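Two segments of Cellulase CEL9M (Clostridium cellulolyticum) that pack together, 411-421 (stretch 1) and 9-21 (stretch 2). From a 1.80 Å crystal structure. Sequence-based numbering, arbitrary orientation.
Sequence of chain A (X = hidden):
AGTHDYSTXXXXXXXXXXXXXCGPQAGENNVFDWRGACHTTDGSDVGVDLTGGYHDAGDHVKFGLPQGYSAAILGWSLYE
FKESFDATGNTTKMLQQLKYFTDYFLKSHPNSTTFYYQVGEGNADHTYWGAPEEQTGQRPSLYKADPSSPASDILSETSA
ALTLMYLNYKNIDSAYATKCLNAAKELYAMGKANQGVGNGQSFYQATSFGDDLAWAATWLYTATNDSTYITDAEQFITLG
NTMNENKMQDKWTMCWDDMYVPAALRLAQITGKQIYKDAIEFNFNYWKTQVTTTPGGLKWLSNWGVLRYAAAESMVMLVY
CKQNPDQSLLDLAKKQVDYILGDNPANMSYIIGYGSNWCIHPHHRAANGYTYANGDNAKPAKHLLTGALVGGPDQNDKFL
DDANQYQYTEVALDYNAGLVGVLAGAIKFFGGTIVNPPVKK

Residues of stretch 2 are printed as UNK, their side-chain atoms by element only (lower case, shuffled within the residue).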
ATOM      1  N   VAL A 411      -2.214 -10.022  -7.341  1.00 10.41           N
ATOM      2  CA  VAL A 411      -1.095  -9.268  -6.774  1.00  9.28           C
ATOM      3  C   VAL A 411      -1.514  -7.801  -6.890  1.00  8.96           C
ATOM      4  O   VAL A 411      -2.290  -7.456  -7.774  1.00  9.61           O
ATOM      5  CB  VAL A 411       0.214  -9.484  -7.567  1.00  9.64           C
ATOM      6  CG1 VAL A 411       0.610 -10.954  -7.521  1.00  9.65           C
ATOM      7  CG2 VAL A 411       0.041  -9.019  -9.014  1.00 11.84           C
ATOM      8  N   ALA A 412      -1.018  -6.940  -6.007  1.00  7.84           N
ATOM      9  CA  ALA A 412      -1.411  -5.535  -6.067  1.00  7.43           C
ATOM     10  C   ALA A 412      -0.528  -4.637  -5.221  1.00  7.19           C
ATOM     11  O   ALA A 412       0.161  -5.100  -4.315  1.00  6.76           O
ATOM     12  CB  ALA A 412      -2.859  -5.390  -5.618  1.00  7.45           C
ATOM     13  N   LEU A 413      -0.566  -3.341  -5.520  1.00  6.83           N
ATOM     14  CA  LEU A 413       0.218  -2.367  -4.774  1.00  7.99           C
ATOM     15  C   LEU A 413      -0.082  -2.431  -3.279  1.00  7.45           C
ATOM     16  O   LEU A 413       0.837  -2.497  -2.464  1.00  7.72           O
ATOM     17  CB  LEU A 413      -0.079  -0.946  -5.259  1.00  6.53           C
ATOM     18  CG  LEU A 413       0.311  -0.536  -6.678  1.00  9.59           C
ATOM     19  CD1 LEU A 413      -0.084   0.927  -6.904  1.00 10.24           C
ATOM     20  CD2 LEU A 413       1.803  -0.726  -6.879  1.00  7.41           C
ATOM     21  N   ASP A 414      -1.364  -2.414  -2.918  1.00  7.21           N
ATOM     22  CA  ASP A 414      -1.730  -2.425  -1.507  1.00  8.53           C
ATOM     23  C   ASP A 414      -1.344  -3.715  -0.783  1.00  9.10           C
ATOM     24  O   ASP A 414      -1.173  -3.719   0.435  1.00  9.13           O
ATOM     25  CB  ASP A 414      -3.225  -2.112  -1.320  1.00  8.81           C
ATOM     26  CG  ASP A 414      -4.133  -3.269  -1.691  1.00 12.35           C
ATOM     27  OD1 ASP A 414      -4.239  -3.602  -2.891  1.00 14.32           O
ATOM     28  OD2 ASP A 414      -4.750  -3.845  -0.772  1.00 12.59           O
ATOM     29  N   TYR A 415      -1.185  -4.800  -1.532  1.00  7.63           N
ATOM     30  CA  TYR A 415      -0.780  -6.074  -0.937  1.00  7.48           C
ATOM     31  C   TYR A 415       0.661  -5.940  -0.452  1.00  7.51           C
ATOM     32  O   TYR A 415       0.978  -6.229   0.705  1.00  7.82           O
ATOM     33  CB  TYR A 415      -0.824  -7.198  -1.975  1.00  6.52           C
ATOM     34  CG  TYR A 415      -2.190  -7.756  -2.315  1.00  8.00           C
ATOM     35  CD1 TYR A 415      -3.353  -7.014  -2.114  1.00  7.96           C
ATOM     36  CD2 TYR A 415      -2.307  -9.025  -2.885  1.00  9.04           C
ATOM     37  CE1 TYR A 415      -4.601  -7.524  -2.475  1.00 10.57           C
ATOM     38  CE2 TYR A 415      -3.546  -9.544  -3.250  1.00 10.27           C
ATOM     39  CZ  TYR A 415      -4.687  -8.789  -3.044  1.00 10.98           C
ATOM     40  OH  TYR A 415      -5.906  -9.301  -3.416  1.00 13.04           O
ATOM     41  N   ASN A 416       1.537  -5.501  -1.353  1.00  6.61           N
ATOM     42  CA  ASN A 416       2.948  -5.354  -1.022  1.00  7.33           C
ATOM     43  C   ASN A 416       3.304  -4.226  -0.070  1.00  8.72           C
ATOM     44  O   ASN A 416       4.320  -4.302   0.619  1.00  8.38           O
ATOM     45  CB  ASN A 416       3.781  -5.221  -2.298  1.00  7.68           C
ATOM     46  CG  ASN A 416       4.255  -6.566  -2.814  1.00 10.48           C
ATOM     47  OD1 ASN A 416       3.450  -7.413  -3.196  1.00  9.19           O
ATOM     48  ND2 ASN A 416       5.568  -6.773  -2.811  1.00  9.24           N
ATOM     49  N   ALA A 417       2.483  -3.182  -0.018  1.00  8.74           N
ATOM     50  CA  ALA A 417       2.779  -2.061   0.872  1.00  8.60           C
ATOM     51  C   ALA A 417       2.947  -2.541   2.314  1.00  9.07           C
ATOM     52  O   ALA A 417       3.937  -2.222   2.974  1.00  7.73           O
ATOM     53  CB  ALA A 417       1.670  -1.018   0.790  1.00  9.94           C
ATOM     54  N   GLY A 418       1.978  -3.320   2.790  1.00  7.69           N
ATOM     55  CA  GLY A 418       2.026  -3.837   4.145  1.00  9.44           C
ATOM     56  C   GLY A 418       3.120  -4.868   4.355  1.00  9.63           C
ATOM     57  O   GLY A 418       3.642  -5.002   5.464  1.00 10.50           O
ATOM     58  N   LEU A 419       3.466  -5.598   3.299  1.00  8.35           N
ATOM     59  CA  LEU A 419       4.510  -6.617   3.382  1.00  9.91           C
ATOM     60  C   LEU A 419       5.855  -5.959   3.640  1.00  8.61           C
ATOM     61  O   LEU A 419       6.626  -6.412   4.485  1.00  9.30           O
ATOM     62  CB  LEU A 419       4.583  -7.432   2.087  1.00 10.64           C
ATOM     63  CG  LEU A 419       5.698  -8.487   2.032  1.00 11.73           C
ATOM     64  CD1 LEU A 419       5.471  -9.541   3.116  1.00 12.11           C
ATOM     65  CD2 LEU A 419       5.732  -9.136   0.666  1.00 11.81           C
ATOM     66  N   VAL A 420       6.145  -4.893   2.902  1.00  8.40           N
ATOM     67  CA  VAL A 420       7.409  -4.192   3.092  1.00  8.88           C
ATOM     68  C   VAL A 420       7.536  -3.758   4.550  1.00  8.91           C
ATOM     69  O   VAL A 420       8.578  -3.952   5.176  1.00 10.52           O
ATOM     70  CB  VAL A 420       7.508  -2.944   2.190  1.00  8.93           C
ATOM     71  CG1 VAL A 420       8.787  -2.178   2.504  1.00  8.66           C
ATOM     72  CG2 VAL A 420       7.493  -3.357   0.729  1.00  9.25           C
ATOM     73  N   GLY A 421       6.466  -3.180   5.087  1.00  8.58           N
ATOM     74  CA  GLY A 421       6.479  -2.723   6.467  1.00 10.70           C
ATOM     75  C   GLY A 421       6.726  -3.809   7.501  1.00 10.87           C
ATOM     76  O   GLY A 421       7.566  -3.645   8.387  1.00 10.17           O
ATOM     77  N   UNK A   9      13.979 -11.085   1.600  1.00 11.35           N
ATOM     78  CA  UNK A   9      12.550 -10.919   1.355  1.00 10.53           C
ATOM     79  C   UNK A   9      12.229  -9.428   1.275  1.00 10.29           C
ATOM     80  O   UNK A   9      11.447  -8.999   0.429  1.00 10.19           O
ATOM     81  c   UNK A   9      11.742 -11.575   2.468  1.00 10.01           C
ATOM     82  N   UNK A  10      12.833  -8.640   2.160  1.00 10.19           N
ATOM     83  CA  UNK A  10      12.601  -7.200   2.162  1.00  9.75           C
ATOM     84  C   UNK A  10      13.023  -6.597   0.826  1.00 11.28           C
ATOM     85  O   UNK A  10      12.257  -5.860   0.204  1.00 11.57           O
ATOM     86  c   UNK A  10      13.263  -4.997   3.337  1.00 11.26           C
ATOM     87  c   UNK A  10      14.103  -4.451   4.482  1.00 12.13           C
ATOM     88  c   UNK A  10      11.797  -4.591   3.508  1.00  9.78           C
ATOM     89  c   UNK A  10      13.379  -6.524   3.295  1.00 10.26           C
ATOM     90  N   UNK A  11      14.237  -6.914   0.387  1.00  9.06           N
ATOM     91  CA  UNK A  11      14.744  -6.407  -0.883  1.00  9.53           C
ATOM     92  C   UNK A  11      13.786  -6.751  -2.016  1.00 10.20           C
ATOM     93  O   UNK A  11      13.457  -5.901  -2.843  1.00  9.40           O
ATOM     94  c   UNK A  11      16.116  -7.005  -1.203  1.00 11.33           C
ATOM     95  c   UNK A  11      16.688  -6.499  -2.529  1.00 16.36           C
ATOM     96  c   UNK A  11      17.702  -8.658  -3.348  1.00 24.31           C
ATOM     97  c   UNK A  11      17.971  -7.220  -2.932  1.00 22.09           C
ATOM     98  n   UNK A  11      18.936  -9.334  -3.853  1.00 29.58           N
ATOM     99  N   UNK A  12      13.343  -8.005  -2.053  1.00  8.38           N
ATOM    100  CA  UNK A  12      12.423  -8.439  -3.097  1.00  8.34           C
ATOM    101  C   UNK A  12      11.089  -7.697  -3.050  1.00  6.51           C
ATOM    102  O   UNK A  12      10.580  -7.295  -4.086  1.00  8.22           O
ATOM    103  o   UNK A  12      14.259 -10.319  -4.024  1.00 12.25           O
ATOM    104  o   UNK A  12      13.335 -11.981  -2.933  1.00 15.08           O
ATOM    105  c   UNK A  12      13.333 -10.801  -3.338  1.00 13.64           C
ATOM    106  c   UNK A  12      12.136  -9.940  -2.994  1.00  7.87           C
ATOM    107  N   UNK A  13      10.531  -7.522  -1.853  1.00  7.42           N
ATOM    108  CA  UNK A  13       9.236  -6.854  -1.702  1.00  7.66           C
ATOM    109  C   UNK A  13       9.256  -5.407  -2.190  1.00  7.75           C
ATOM    110  O   UNK A  13       8.233  -4.873  -2.624  1.00  7.58           O
ATOM    111  c   UNK A  13       8.766  -6.920  -0.241  1.00  8.65           C
ATOM    112  o   UNK A  13       9.599  -6.161   0.615  1.00 12.89           O
ATOM    113  N   UNK A  14      10.422  -4.775  -2.122  1.00  6.16           N
ATOM    114  CA  UNK A  14      10.568  -3.397  -2.583  1.00  7.46           C
ATOM    115  C   UNK A  14      10.728  -3.393  -4.102  1.00  9.21           C
ATOM    116  O   UNK A  14      10.169  -2.547  -4.795  1.00  8.16           O
ATOM    117  c   UNK A  14      11.615  -2.634  -0.435  1.00  9.79           C
ATOM    118  c   UNK A  14      12.030  -1.354  -2.573  1.00  7.34           C
ATOM    119  c   UNK A  14      12.888  -2.276   0.314  1.00 10.08           C
ATOM    120  c   UNK A  14      11.801  -2.731  -1.951  1.00  7.07           C
ATOM    121  N   UNK A  15      11.498  -4.352  -4.608  1.00  9.42           N
ATOM    122  CA  UNK A  15      11.741  -4.485  -6.042  1.00  9.81           C
ATOM    123  C   UNK A  15      10.448  -4.690  -6.829  1.00  9.25           C
ATOM    124  O   UNK A  15      10.322  -4.227  -7.966  1.00 10.08           O
ATOM    125  c   UNK A  15      12.707  -5.664  -6.314  1.00 11.75           C
ATOM    126  c   UNK A  15      14.149  -5.205  -6.077  1.00 14.64           C
ATOM    127  c   UNK A  15      15.153  -6.354  -5.999  1.00 17.16           C
ATOM    128  c   UNK A  15      12.516  -6.203  -7.722  1.00 17.28           C
ATOM    129  N   UNK A  16       9.492  -5.381  -6.221  1.00  7.88           N
ATOM    130  CA  UNK A  16       8.204  -5.642  -6.859  1.00  8.43           C
ATOM    131  C   UNK A  16       7.593  -4.411  -7.527  1.00  8.24           C
ATOM    132  O   UNK A  16       7.087  -4.490  -8.642  1.00  9.00           O
ATOM    133  c   UNK A  16       3.605  -5.017  -6.222  1.00 12.64           C
ATOM    134  c   UNK A  16       3.987  -6.848  -7.734  1.00 13.80           C
ATOM    135  c   UNK A  16       5.296  -6.950  -7.273  1.00 11.94           C
ATOM    136  c   UNK A  16       4.914  -5.127  -5.767  1.00 11.37           C
ATOM    137  c   UNK A  16       3.140  -5.878  -7.206  1.00 13.77           C
ATOM    138  c   UNK A  16       5.773  -6.093  -6.289  1.00 10.24           C
ATOM    139  c   UNK A  16       7.201  -6.172  -5.831  1.00  9.22           C
ATOM    140  N   UNK A  17       7.635  -3.276  -6.839  1.00  7.89           N
ATOM    141  CA  UNK A  17       7.037  -2.058  -7.370  1.00  8.81           C
ATOM    142  C   UNK A  17       7.528  -1.646  -8.752  1.00  8.59           C
ATOM    143  O   UNK A  17       6.798  -0.992  -9.496  1.00  8.28           O
ATOM    144  c   UNK A  17       4.811  -1.717  -2.857  1.00  8.77           C
ATOM    145  c   UNK A  17       6.380  -1.151  -5.107  1.00  8.90           C
ATOM    146  c   UNK A  17       6.169  -2.019  -2.857  1.00  8.67           C
ATOM    147  c   UNK A  17       5.020  -0.850  -5.094  1.00  9.38           C
ATOM    148  c   UNK A  17       6.945  -1.734  -3.978  1.00  8.06           C
ATOM    149  c   UNK A  17       7.197  -0.933  -6.349  1.00  8.77           C
ATOM    150  c   UNK A  17       4.234  -1.130  -3.978  1.00  8.55           C
ATOM    151  N   UNK A  18       8.750  -2.043  -9.101  1.00  8.99           N
ATOM    152  CA  UNK A  18       9.306  -1.735 -10.416  1.00  9.29           C
ATOM    153  C   UNK A  18       8.430  -2.336 -11.522  1.00  9.39           C
ATOM    154  O   UNK A  18       8.348  -1.793 -12.625  1.00  9.90           O
ATOM    155  o   UNK A  18      11.463  -0.303  -9.478  1.00 10.36           O
ATOM    156  c   UNK A  18      11.806  -1.342 -10.077  1.00 12.14           C
ATOM    157  c   UNK A  18      10.730  -2.308 -10.550  1.00  8.36           C
ATOM    158  o   UNK A  18      13.006  -1.633 -10.302  1.00 10.17           O
ATOM    159  N   UNK A  19       7.773  -3.454 -11.231  1.00  9.24           N
ATOM    160  CA  UNK A  19       6.937  -4.113 -12.236  1.00  7.92           C
ATOM    161  C   UNK A  19       5.676  -3.338 -12.590  1.00  8.40           C
ATOM    162  O   UNK A  19       5.082  -3.561 -13.645  1.00  8.89           O
ATOM    163  c   UNK A  19       6.556  -5.518 -11.767  1.00  8.34           C
ATOM    164  N   UNK A  20       5.265  -2.430 -11.713  1.00  7.47           N
ATOM    165  CA  UNK A  20       4.047  -1.662 -11.954  1.00  9.06           C
ATOM    166  C   UNK A  20       4.250  -0.193 -12.307  1.00  8.61           C
ATOM    167  O   UNK A  20       3.274   0.545 -12.466  1.00  8.73           O
ATOM    168  c   UNK A  20       2.342  -3.101 -10.746  1.00 10.88           C
ATOM    169  c   UNK A  20       3.116  -1.789 -10.745  1.00  7.35           C
ATOM    170  n   UNK A  20       1.118  -3.077 -10.217  1.00  9.61           N
ATOM    171  o   UNK A  20       2.843  -4.124 -11.212  1.00 10.97           O
ATOM    172  N   UNK A  21       5.500   0.230 -12.446  1.00  8.24           N
ATOM    173  CA  UNK A  21       5.767   1.622 -12.792  1.00  9.36           C
ATOM    174  C   UNK A  21       5.127   1.966 -14.127  1.00  9.18           C
ATOM    175  O   UNK A  21       5.155   1.176 -15.070  1.00 10.09           O
ATOM    176  c   UNK A  21       9.818   2.426  -9.944  1.00 10.11           C
ATOM    177  n   UNK A  21      11.291   2.569  -9.843  1.00 12.72           N
ATOM    178  c   UNK A  21       7.849   2.007 -11.407  1.00  8.86           C
ATOM    179  c   UNK A  21       9.335   2.293 -11.386  1.00 11.68           C
ATOM    180  c   UNK A  21       7.274   1.898 -12.812  1.00  9.32           C
TER

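Position 9 carries a single side-chain carbon, whose CB is 6.6 Å from L419 CD1, which makes it alanine, A9. Position 10 has four carbons, forked at the second; one tip lies 3.7 Å from V420 O and 4.0 Å from V420 CG1. A fork one carbon beyond CB defines leucine, L10, and the atom making both approaches is CD1. At position 11 four carbons run in a row to a terminal nitrogen, out of reach of stretch 1: lysine, K11.

Position 12 shows two carbons, the second bearing two oxygens. Two oxygens on the second carbon make a carboxylate, so the residue is aspartate, D12, whose end leads away from stretch 1. Position 13 has one carbon and one oxygen. The carbon, CB, lies 3.9 Å from L419 CD2, and the oxygen is 3.5 Å from V420 CG2. This is serine, S13; its OG donates to L10 O at 2.7 Å, turning the hydroxyl back onto its own helix.

Positions 14 and 15 each hold four carbons forked at the first, with one arm two carbons long, the pattern of isoleucine. At 14 a carbon of the longer arm comes within 4.1 Å of V420 CG1, so I14 makes this contact through CG1 even though its CA-to-CB bond points away. I15 makes no contact.

Position 16 has one carbon and then a ring of six carbons without a hydroxyl oxygen, hence phenylalanine, F16. CD2 of F16 is 3.4 Å from N416 CG, N416 OD1 sits over one ring face, and CE2 of F16 is 3.9 Å from A412 O. Position 17 repeats the composition, so it is F17, but here the ring presents its edge to L413 CD2, 3.7 Å from CD1 of F17, and to V420 CG2, 4.1 Å from CE2 of F17.

Position 18, two carbons with two oxygens on the second, is aspartate, D18; position 19, one carbon, is alanine, A19. Neither reaches stretch 1. Position 20 has two carbons, the second carrying one oxygen and one nitrogen: an amide, asparagine, N20, whose ND2 is 4.1 Å from L413 CD2. Position 21 has four carbons in a row ending in nitrogen, lysine, K21; its NZ forms a salt bridge with D18 OD1 at 2.9 Å.

The contact joins two helices, 413-421 and the one containing 9-15, whose axes approach to 9.1 Å at 151°, nearer antiparallel than parallel. Accordingly V420 lies beside S13, with CA atoms 5.8 Å apart, whereas L413 lies nearest F17, at 7.3 Å between CA atoms. V420 meets L10, I14 and F17 through apolar side-chain contacts, and L413 extends the apolar packing along F17. Between them N416 supplies the one hydrogen bond across the stretches: its ND2 donates to S13 O at 3.3 Å, with an angle of 151° at the hydrogen. Together the stretches bury 530 Å², both sides summed.

Stretch 2, residues 9-21: ALKDSIIFFDANK
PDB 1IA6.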